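Hypothetical protein (Ruminococcus gnavus, PDB 4QAN) is of unknown function but adopts a cystatin-like fold, is a divergent member of the NTF2-like superfamily, and binds a magnesium ion. Local coordinates at residues 78-81 / 86-89. Sequence-based numbering, arbitrary orientation.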
loop_
_atom_site.group_PDB
_atom_site.type_symbol
_atom_site.label_atom_id
_atom_site.label_comp_id
_atom_site.label_asym_id
_atom_site.label_seq_id
_atom_site.Cartn_x
_atom_site.Cartn_y
_atom_site.Cartn_z
ATOM N N ALA A 78 4.533 1.448 -5.252
ATOM C CA ALA A 78 5.049 1.084 -6.579
ATOM C C ALA A 78 4.474 1.990 -7.653
ATOM O O ALA A 78 3.365 2.504 -7.471
ATOM C CB ALA A 78 4.717 -0.375 -6.887
ATOM N N PRO A 79 5.215 2.183 -8.774
ATOM C CA PRO A 79 4.849 3.093 -9.857
ATOM C C PRO A 79 3.781 2.552 -10.843
ATOM O O PRO A 79 4.034 2.376 -12.045
ATOM C CB PRO A 79 6.193 3.339 -10.555
ATOM C CG PRO A 79 6.922 2.063 -10.372
ATOM C CD PRO A 79 6.571 1.632 -8.979
ATOM N N THR A 80 2.584 2.334 -10.313
ATOM C CA THR A 80 1.485 1.761 -11.070
ATOM C C THR A 80 1.025 2.688 -12.192
ATOM O O THR A 80 0.584 2.219 -13.232
ATOM C CB THR A 80 0.303 1.411 -10.146
ATOM O OG1 THR A 80 0.626 0.226 -9.416
ATOM C CG2 THR A 80 -0.982 1.175 -10.918
ATOM N N SER A 81 1.125 3.993 -11.980
ATOM C CA SER A 81 0.764 4.969 -13.016
ATOM C C SER A 81 1.676 4.882 -14.247
ATOM O O SER A 81 1.273 5.283 -15.327
ATOM C CB SER A 81 0.835 6.392 -12.454
ATOM O OG SER A 81 2.167 6.744 -12.100
ATOM N N TYR A 86 2.165 -3.176 -11.449
ATOM C CA TYR A 86 2.317 -2.966 -10.012
ATOM C C TYR A 86 1.035 -2.752 -9.202
ATOM O O TYR A 86 1.110 -2.663 -7.965
ATOM C CB TYR A 86 3.244 -1.776 -9.771
ATOM C CG TYR A 86 4.689 -2.034 -10.131
ATOM C CD1 TYR A 86 5.414 -3.020 -9.490
ATOM C CD2 TYR A 86 5.349 -1.253 -11.081
ATOM C CE1 TYR A 86 6.742 -3.245 -9.792
ATOM C CE2 TYR A 86 6.682 -1.466 -11.371
ATOM C CZ TYR A 86 7.369 -2.467 -10.724
ATOM O OH TYR A 86 8.701 -2.697 -11.007
ATOM N N PHE A 87 -0.122 -2.696 -9.867
ATOM C CA PHE A 87 -1.343 -2.177 -9.247
ATOM C C PHE A 87 -1.666 -2.792 -7.887
ATOM O O PHE A 87 -1.883 -2.076 -6.921
ATOM C CB PHE A 87 -2.553 -2.275 -10.208
ATOM C CG PHE A 87 -3.865 -1.842 -9.585
ATOM C CD1 PHE A 87 -4.282 -0.514 -9.635
ATOM C CD2 PHE A 87 -4.676 -2.763 -8.929
ATOM C CE1 PHE A 87 -5.478 -0.113 -9.039
ATOM C CE2 PHE A 87 -5.877 -2.373 -8.340
ATOM C CZ PHE A 87 -6.276 -1.047 -8.394
ATOM N N PRO A 88 -1.712 -4.124 -7.794
ATOM C CA PRO A 88 -2.059 -4.633 -6.462
ATOM C C PRO A 88 -1.093 -4.200 -5.343
ATOM O O PRO A 88 -1.523 -4.059 -4.187
ATOM C CB PRO A 88 -2.030 -6.151 -6.654
ATOM C CG PRO A 88 -2.261 -6.352 -8.143
ATOM C CD PRO A 88 -1.547 -5.200 -8.786
ATOM N N LEU A 89 0.188 -3.991 -5.658
ATOM C CA LEU A 89 1.137 -3.546 -4.625
ATOM C C LEU A 89 0.841 -2.104 -4.193
ATOM O O LEU A 89 0.905 -1.785 -3.019
ATOM C CB LEU A 89 2.587 -3.667 -5.105
ATOM C CG LEU A 89 3.025 -5.031 -5.635
ATOM C CD1 LEU A 89 4.547 -5.141 -5.646
ATOM C CD2 LEU A 89 2.431 -6.160 -4.800
HETATM O O HOH W 1 3.561 -0.538 -3.446
#
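With CG of Tyr-86 turned anti to its own carbonyl carbon (chi1 -70°), the phenol ring passes beside Ala-78 and Pro-79, and chi1 of -75° in Thr-80 sends OG1 to the start of the helix and CG2 to Phe-87. Pro-79 lays CD over one face of the tyrosine in a CH-pi contact, 4.2 Å from the ring centroid and 28° off its normal, while its CG lies 3.7 Å from Tyr-86 CE2. A rigid proline suits this place, offering a preformed apolar surface at the centre of an inverse gamma turn. Ala-78, small enough for a close approach, brings CB to 3.5 Å from Tyr-86 CB and 4.3 Å from Leu-89 CB. Thr-80 serves two purposes: its methyl CG2 meets the edge of the Phe-87 ring, 3.9 Å from CD1, whereas OG1 hydrogen-bonds to Thr-90 OG1, one residue beyond 86-89. A water links the two backbones, accepting from Ala-78 N at 2.9 Å and donating weakly to Leu-89 O. The tyrosine's length carries its hydroxyl to a hydrogen bond with Leu-297 O. In these contacts the loop that follows helix 61-67 lies back against the first turn of helix 87-108, with Pro-79, Tyr-86 and Leu-89 packed on helix 254-275, and Thr-80 and Phe-87 on helix 52-58.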